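Local coordinates for protein type II secretion ATPase XpsE (Xanthomonas campestris, PDB 2D28) that belongs to the type II secretion ATPases, motor proteins of the bacterial type II secretion machinery, and is represented here by its N-terminal domain, at residues Q84-R89 with R123-L128; R105-I110 with P129-V134; H95-G100 with D141-R146. The protein carries 1 engineered substitution. All blocks are in the same frame, centred on the assembly; numbering follows the deposited sequence.

Contact 1. Residues Q84-R89 with R123-L128; sequences QGLSLR and RLATGL
Leu-86 and the end of helix 116-126 form the close-packed side of this contact, while Gln-84 marks its wet edge. The side chains of Leu-86 and Thr-126 cross obliquely, with Thr-126 CG2 3.9 Å from Leu-86 CG and the CD1 branch equally near. The other branch, Leu-86 CD2, reaches Ala-125 CB at 4.1 Å; Leu-86 also touches Pro-98 on strand 96-102. Gly-85, turned to positive phi, runs close by the helix: a side chain here would point at the helix and run into Ala-125 O, so the backbone can come this near only as glycine. Its carbonyl O lies 3.6 Å from Ala-125 CB. One residue earlier, the carbonyl of Gln-84 faces the helix: its O approaches Thr-126 CA at 3.4 Å in a CA-H...O contact, with CG2 of the same threonine beside it. No direct hydrogen bond joins the two segments. Both belong to the MshEN domain of the GspE_N-like clan, where the loop leading into helix 88-94 meets the helix of a beta-alpha-beta unit at its C-terminal end. That end is shaped by Thr-126, whose OG1 stands between backbone N and carbonyl carbon (chi1 55°). From there OG1 accepts a bond from Leu-128 N at 3.2 Å and 162°, an ST turn, and also bonds to Val-122 O. Gly-127 takes positive phi as the chain leaves the helix, its N still bonded to Arg-123 O. Toward solvent the packing gives way to water: a single molecule accepts from Gln-84 N at 2.8 Å and donates to Thr-126 O at 2.9 Å. The side chain of Gln-84 bends away from the helix.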
# COMPACT_ATOMS: atom_id res chain seq x y z
N GLN A 84 -11.73 -6.99 -13.64
CA GLN A 84 -11.44 -8.43 -13.72
C GLN A 84 -10.17 -8.78 -13.03
O GLN A 84 -9.23 -8.00 -13.00
CB GLN A 84 -11.14 -8.90 -15.17
CG GLN A 84 -12.04 -8.41 -16.23
CD GLN A 84 -13.50 -8.86 -16.07
OE1 GLN A 84 -14.01 -8.95 -14.94
NE2 GLN A 84 -14.19 -9.08 -17.20
N GLY A 85 -10.11 -10.03 -12.61
CA GLY A 85 -8.86 -10.67 -12.32
C GLY A 85 -8.43 -10.52 -10.92
O GLY A 85 -7.44 -11.11 -10.58
N LEU A 86 -9.18 -9.78 -10.08
CA LEU A 86 -8.84 -9.59 -8.67
C LEU A 86 -9.88 -10.25 -7.79
O LEU A 86 -11.03 -9.82 -7.73
CB LEU A 86 -8.78 -8.08 -8.31
CG LEU A 86 -7.81 -7.20 -9.15
CD1 LEU A 86 -7.69 -5.82 -8.59
CD2 LEU A 86 -6.43 -7.86 -9.26
N SER A 87 -9.47 -11.30 -7.10
CA SER A 87 -10.38 -11.97 -6.20
C SER A 87 -10.42 -11.17 -4.92
O SER A 87 -9.50 -10.37 -4.61
CB SER A 87 -9.90 -13.39 -5.87
OG SER A 87 -8.63 -13.37 -5.31
N LEU A 88 -11.49 -11.39 -4.15
CA LEU A 88 -11.57 -10.76 -2.83
C LEU A 88 -10.38 -11.13 -1.99
O LEU A 88 -9.78 -10.28 -1.36
CB LEU A 88 -12.89 -11.11 -2.15
CG LEU A 88 -13.05 -10.59 -0.70
CD1 LEU A 88 -13.03 -9.03 -0.68
CD2 LEU A 88 -14.32 -11.13 -0.09
N ARG A 89 -9.96 -12.41 -2.06
CA ARG A 89 -8.81 -12.88 -1.33
C ARG A 89 -7.53 -12.10 -1.69
O ARG A 89 -6.78 -11.78 -0.84
CB ARG A 89 -8.55 -14.38 -1.64
CG ARG A 89 -7.45 -15.02 -0.77
CD ARG A 89 -6.74 -16.18 -1.45
NE ARG A 89 -6.09 -15.68 -2.66
CZ ARG A 89 -4.89 -15.15 -2.70
NH1 ARG A 89 -4.14 -15.10 -1.61
NH2 ARG A 89 -4.41 -14.67 -3.87
N ARG A 123 -1.70 -4.97 -12.62
CA ARG A 123 -1.66 -4.41 -13.98
C ARG A 123 -2.01 -5.54 -14.98
O ARG A 123 -2.85 -5.38 -15.92
CB ARG A 123 -0.24 -3.83 -14.31
CG ARG A 123 0.13 -2.51 -13.69
CD ARG A 123 1.54 -2.09 -13.84
NE ARG A 123 1.86 -1.97 -15.25
CZ ARG A 123 2.97 -2.37 -15.86
NH1 ARG A 123 4.00 -2.88 -15.22
NH2 ARG A 123 3.02 -2.25 -17.18
N LEU A 124 -1.40 -6.71 -14.77
CA LEU A 124 -1.58 -7.85 -15.70
C LEU A 124 -2.99 -8.44 -15.59
O LEU A 124 -3.64 -8.76 -16.61
CB LEU A 124 -0.56 -8.96 -15.42
CG LEU A 124 -0.63 -10.18 -16.39
CD1 LEU A 124 -0.35 -9.74 -17.89
CD2 LEU A 124 0.40 -11.25 -16.01
N ALA A 125 -3.47 -8.58 -14.36
CA ALA A 125 -4.77 -9.24 -14.13
C ALA A 125 -5.92 -8.37 -14.61
O ALA A 125 -6.92 -8.91 -15.15
CB ALA A 125 -4.97 -9.62 -12.68
N THR A 126 -5.82 -7.04 -14.45
CA THR A 126 -6.96 -6.17 -14.80
C THR A 126 -6.86 -5.76 -16.24
O THR A 126 -7.88 -5.47 -16.90
CB THR A 126 -7.04 -4.88 -13.93
OG1 THR A 126 -5.78 -4.17 -14.01
CG2 THR A 126 -7.24 -5.21 -12.42
N GLY A 127 -5.65 -5.71 -16.75
CA GLY A 127 -5.40 -5.11 -18.04
C GLY A 127 -5.69 -3.61 -18.12
O GLY A 127 -5.80 -3.09 -19.22
N LEU A 128 -5.76 -2.93 -16.98
CA LEU A 128 -6.08 -1.49 -16.91
C LEU A 128 -4.90 -0.68 -16.46
O LEU A 128 -4.09 -1.14 -15.63
CB LEU A 128 -7.24 -1.20 -15.94
CG LEU A 128 -8.59 -1.75 -16.44
CD1 LEU A 128 -9.66 -1.67 -15.40
CD2 LEU A 128 -9.11 -1.05 -17.75
O HOH W 1 -10.41 -5.42 -15.51

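Contact 2. Residues R105-I110 with P129-V134; sequences RLDLWI and PLLLHV
Five backbone hydrogen bonds join strand 105-110 to residues 129-134, where strand 130-134 is its parallel partner in a beta-alpha-beta unit whose connection is helix 116-126. Bonds from Leu-106, Leu-108 and Ile-110 N enter the carbonyls of Pro-129, Leu-131 and His-133 nearly along the C=O axis. The return bonds differ: Leu-131 N meets Leu-106 O at 2.8 Å from 38° above the carbonyl plane, and His-133 N likewise approaches Leu-108 O from above. The short strand axes are inclined by 22°. Where the pairing begins, Arg-105, bent at chi3, reaches across to the neighbouring strand. Its NH2 gives Leu-130 O a 2.8 Å bond near the guanidinium plane, and NE adds a weak one to the same oxygen. Leu-131 CD1 rests over the centre of the guanidinium, 3.7 Å above its plane.

Leucines pack in register on the face turned to helix 116-126. Leu-106 and Leu-130 lie side by side with their CD2 methyls 4.0 Å apart, and Leu-108 CD2 meets Leu-132 CD2 at 3.9 Å. Ile-119 of the helix covers Leu-132 and Ile-110.

Asp-107, Leu-131, Trp-109 and His-133 occupy the other face. There OD2 of Asp-107 forms a salt bridge with Arg-102 of strand 96-102. The indole of Trp-109 reaches helix 137-147 and donates from NE1 to Val-67 O; its edge carbon CD1 lies 3.3 Å from His-133 O, in the ring plane.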
# COMPACT_ATOMS: atom_id res chain seq x y z
N ARG A 105 -8.22 5.31 -16.38
CA ARG A 105 -7.42 4.67 -15.35
C ARG A 105 -8.21 4.15 -14.14
O ARG A 105 -9.16 4.76 -13.65
CB ARG A 105 -6.33 5.62 -14.88
CG ARG A 105 -5.52 6.22 -16.02
CD ARG A 105 -4.38 7.16 -15.57
NE ARG A 105 -3.25 6.48 -14.97
CZ ARG A 105 -2.03 7.03 -14.82
NH1 ARG A 105 -1.85 8.25 -15.19
NH2 ARG A 105 -1.01 6.34 -14.32
N LEU A 106 -7.74 3.05 -13.63
CA LEU A 106 -8.26 2.45 -12.41
C LEU A 106 -7.59 3.05 -11.19
O LEU A 106 -6.37 2.92 -11.01
CB LEU A 106 -8.03 0.92 -12.47
CG LEU A 106 -8.70 0.15 -11.34
CD1 LEU A 106 -10.26 0.10 -11.60
CD2 LEU A 106 -8.09 -1.23 -11.30
N ASP A 107 -8.40 3.69 -10.32
CA ASP A 107 -7.93 4.19 -9.08
C ASP A 107 -7.74 3.02 -8.11
O ASP A 107 -8.70 2.28 -7.82
CB ASP A 107 -8.82 5.23 -8.47
CG ASP A 107 -8.92 6.48 -9.29
OD1 ASP A 107 -7.89 7.11 -9.61
OD2 ASP A 107 -10.01 6.91 -9.69
N LEU A 108 -6.51 2.83 -7.64
CA LEU A 108 -6.20 1.75 -6.72
C LEU A 108 -5.63 2.30 -5.45
O LEU A 108 -4.54 2.89 -5.44
CB LEU A 108 -5.22 0.78 -7.38
CG LEU A 108 -4.93 -0.51 -6.62
CD1 LEU A 108 -6.12 -1.41 -6.82
CD2 LEU A 108 -3.63 -1.24 -7.04
N TRP A 109 -6.32 2.03 -4.37
CA TRP A 109 -5.87 2.35 -3.04
C TRP A 109 -4.91 1.25 -2.58
O TRP A 109 -5.30 0.05 -2.54
CB TRP A 109 -7.11 2.42 -2.16
CG TRP A 109 -7.07 3.29 -0.99
CD1 TRP A 109 -6.11 4.26 -0.70
CD2 TRP A 109 -7.99 3.31 0.11
NE1 TRP A 109 -6.42 4.87 0.48
CE2 TRP A 109 -7.56 4.30 1.00
CE3 TRP A 109 -9.09 2.53 0.47
CZ2 TRP A 109 -8.22 4.57 2.20
CZ3 TRP A 109 -9.75 2.83 1.66
CH2 TRP A 109 -9.29 3.82 2.51
N ILE A 110 -3.70 1.62 -2.15
CA ILE A 110 -2.68 0.60 -1.93
C ILE A 110 -1.90 0.89 -0.67
O ILE A 110 -1.53 2.10 -0.42
CB ILE A 110 -1.78 0.50 -3.23
CG1 ILE A 110 -0.73 -0.56 -3.13
CG2 ILE A 110 -1.15 1.88 -3.53
CD1 ILE A 110 -0.12 -0.97 -4.41
N PRO A 129 -4.77 0.53 -16.98
CA PRO A 129 -3.76 1.44 -16.43
C PRO A 129 -4.21 1.89 -15.04
O PRO A 129 -5.40 2.05 -14.80
CB PRO A 129 -3.64 2.54 -17.46
CG PRO A 129 -4.80 2.45 -18.39
CD PRO A 129 -5.47 1.08 -18.16
N LEU A 130 -3.28 1.93 -14.09
CA LEU A 130 -3.56 2.24 -12.70
C LEU A 130 -3.20 3.66 -12.36
O LEU A 130 -2.21 4.20 -12.91
CB LEU A 130 -2.71 1.33 -11.78
CG LEU A 130 -2.80 -0.20 -12.10
CD1 LEU A 130 -2.03 -1.01 -11.09
CD2 LEU A 130 -4.23 -0.72 -12.08
N LEU A 131 -3.93 4.22 -11.40
CA LEU A 131 -3.52 5.41 -10.67
C LEU A 131 -3.47 5.00 -9.21
O LEU A 131 -4.45 4.60 -8.64
CB LEU A 131 -4.51 6.57 -10.89
CG LEU A 131 -4.08 8.01 -10.58
CD1 LEU A 131 -2.95 8.48 -11.48
CD2 LEU A 131 -5.28 8.91 -10.74
N LEU A 132 -2.27 5.05 -8.62
CA LEU A 132 -2.04 4.60 -7.28
C LEU A 132 -2.30 5.68 -6.25
O LEU A 132 -1.88 6.80 -6.40
CB LEU A 132 -0.62 4.09 -7.12
CG LEU A 132 -0.27 2.86 -8.00
CD1 LEU A 132 1.21 2.51 -7.79
CD2 LEU A 132 -1.26 1.74 -7.67
N HIS A 133 -3.01 5.31 -5.18
CA HIS A 133 -3.26 6.20 -4.05
C HIS A 133 -2.91 5.48 -2.77
O HIS A 133 -3.38 4.33 -2.54
CB HIS A 133 -4.74 6.54 -4.01
CG HIS A 133 -5.27 7.17 -5.27
ND1 HIS A 133 -6.06 6.49 -6.17
CD2 HIS A 133 -5.24 8.44 -5.70
CE1 HIS A 133 -6.39 7.31 -7.16
NE2 HIS A 133 -5.86 8.49 -6.92
N VAL A 134 -2.07 6.07 -1.95
CA VAL A 134 -1.60 5.39 -0.74
C VAL A 134 -2.68 5.56 0.36
O VAL A 134 -3.29 6.65 0.56
CB VAL A 134 -0.23 5.94 -0.26
CG1 VAL A 134 0.32 5.16 0.97
CG2 VAL A 134 0.80 6.07 -1.44

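Contact 3. Residues H95-G100 with D141-R146; sequences HLCPVG and DDLIER
Segment 141-146 of helix 137-147 crosses segment 96-100 of strand 96-102 at 59°, with axes 8.3 Å apart, in an alpha-on-beta packing that covers one face of the edge strand in the three-stranded sheet of the MshEN domain. His-95, just past helix 88-94 and at positive phi, begins the strand side. Cys-97 then points at the helix, its SG anti to the backbone N (chi1 -167°). Ile-144 swings in from the flank, so that CG1 rests 3.9 Å from Cys-97 CB and CD1 reaches Leu-96 O at 3.6 Å. One branch of Leu-143 serves two partners: CD2 lies 4.0 Å from Cys-97 SG and 3.8 Å from Val-99 CG1, the valine and leucine crossing at about a right angle. Leu-143 also packs on Trp-109 of the central strand, and Ile-144 on Leu-88 of helix 88-94. Beside this apolar patch stands the one polar tie between the segments, a His-carboxylate hydrogen bond that probably gains strength if the ring is protonated. The two flat groups are inclined by 46°, yet the carboxylate meets the imidazole at its edge: ND1 of His-95 donates to the syn lone pair of Asp-141 OD1 at 2.7 Å.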
# COMPACT_ATOMS: atom_id res chain seq x y z
N HIS A 95 -3.57 -6.12 0.47
CA HIS A 95 -4.09 -4.90 1.13
C HIS A 95 -4.17 -3.79 0.12
O HIS A 95 -3.47 -2.76 0.22
CB HIS A 95 -3.22 -4.45 2.31
CG HIS A 95 -2.99 -5.52 3.33
ND1 HIS A 95 -3.89 -5.82 4.33
CD2 HIS A 95 -2.03 -6.49 3.38
CE1 HIS A 95 -3.44 -6.87 5.02
NE2 HIS A 95 -2.31 -7.28 4.46
N LEU A 96 -4.95 -3.99 -0.93
CA LEU A 96 -5.13 -2.92 -1.91
C LEU A 96 -6.57 -3.14 -2.45
O LEU A 96 -7.17 -4.20 -2.24
CB LEU A 96 -4.13 -3.06 -3.02
CG LEU A 96 -3.85 -4.41 -3.66
CD1 LEU A 96 -4.90 -4.76 -4.70
CD2 LEU A 96 -2.49 -4.43 -4.36
N CYS A 97 -7.13 -2.13 -3.06
CA CYS A 97 -8.56 -2.09 -3.37
C CYS A 97 -8.90 -1.13 -4.52
O CYS A 97 -8.56 0.04 -4.44
CB CYS A 97 -9.35 -1.65 -2.12
SG CYS A 97 -11.16 -1.98 -2.37
N PRO A 98 -9.51 -1.59 -5.60
CA PRO A 98 -9.95 -0.67 -6.62
C PRO A 98 -11.05 0.23 -6.05
O PRO A 98 -12.02 -0.28 -5.40
CB PRO A 98 -10.49 -1.60 -7.70
CG PRO A 98 -9.83 -2.87 -7.42
CD PRO A 98 -9.85 -2.99 -5.94
N VAL A 99 -10.94 1.53 -6.28
CA VAL A 99 -11.91 2.50 -5.71
C VAL A 99 -12.64 3.37 -6.73
O VAL A 99 -13.54 4.17 -6.34
CB VAL A 99 -11.33 3.37 -4.60
CG1 VAL A 99 -10.96 2.50 -3.45
CG2 VAL A 99 -10.09 4.19 -5.04
N GLY A 100 -12.28 3.25 -8.00
CA GLY A 100 -12.92 4.03 -9.03
C GLY A 100 -12.18 3.87 -10.33
O GLY A 100 -11.10 3.39 -10.35
N ASP A 141 -8.20 -2.27 4.51
CA ASP A 141 -8.83 -3.55 4.93
C ASP A 141 -10.31 -3.38 5.28
O ASP A 141 -11.13 -4.16 4.85
CB ASP A 141 -8.11 -4.10 6.12
CG ASP A 141 -6.74 -4.56 5.77
OD1 ASP A 141 -6.38 -4.73 4.57
OD2 ASP A 141 -5.94 -4.74 6.66
N ASP A 142 -10.60 -2.29 5.99
CA ASP A 142 -11.95 -1.97 6.43
C ASP A 142 -12.85 -1.73 5.23
O ASP A 142 -13.95 -2.28 5.14
CB ASP A 142 -11.92 -0.71 7.30
CG ASP A 142 -11.46 -0.96 8.72
OD1 ASP A 142 -11.19 -2.10 9.15
OD2 ASP A 142 -11.28 -0.03 9.48
N LEU A 143 -12.38 -0.97 4.25
CA LEU A 143 -13.16 -0.70 3.05
C LEU A 143 -13.39 -1.99 2.27
O LEU A 143 -14.52 -2.23 1.74
CB LEU A 143 -12.46 0.29 2.10
CG LEU A 143 -13.28 0.62 0.86
CD1 LEU A 143 -14.32 1.62 1.24
CD2 LEU A 143 -12.41 1.14 -0.23
N ILE A 144 -12.35 -2.83 2.14
CA ILE A 144 -12.51 -4.08 1.38
C ILE A 144 -13.70 -4.85 2.00
O ILE A 144 -14.57 -5.27 1.25
CB ILE A 144 -11.28 -4.96 1.39
CG1 ILE A 144 -10.14 -4.31 0.56
CG2 ILE A 144 -11.63 -6.40 0.84
CD1 ILE A 144 -8.75 -4.82 0.90
N GLU A 145 -13.74 -4.99 3.32
CA GLU A 145 -14.78 -5.77 4.00
C GLU A 145 -16.17 -5.13 3.92
O GLU A 145 -17.19 -5.84 3.74
CB GLU A 145 -14.45 -5.96 5.48
CG GLU A 145 -15.37 -6.96 6.22
CD GLU A 145 -15.51 -8.26 5.43
OE1 GLU A 145 -14.48 -8.94 5.24
OE2 GLU A 145 -16.63 -8.57 4.94
N ARG A 146 -16.21 -3.81 4.10
CA ARG A 146 -17.42 -3.05 4.01
C ARG A 146 -18.02 -3.13 2.64
O ARG A 146 -19.22 -3.37 2.45
CB ARG A 146 -17.10 -1.60 4.39
CG ARG A 146 -18.20 -0.63 4.14
CD ARG A 146 -17.99 0.60 4.98
NE ARG A 146 -17.55 1.71 4.16
CZ ARG A 146 -16.39 2.34 4.21
NH1 ARG A 146 -15.39 1.97 5.06
NH2 ARG A 146 -16.22 3.39 3.39

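Contacts 2 and 3 lie partly buried on one sheet, whereas contact 1 sits at the surface, its centre about 16 Å from the centre of the chain. Contact 2 pairs the central strand 105-110 with one edge strand by backbone bonding; contact 3 sets helix 137-147 against the other edge strand, 96-102, through apolar side chains and one His-Asp bond. Contact 1 relies on methyl packing and a bridging water. Helix 116-126, whose end makes contact 1, connects the two strands of contact 2, and Thr-126 touches Leu-106. Helix 88-94 joins contacts 1 and 3, starting in the former and ending just before His-95 of the latter.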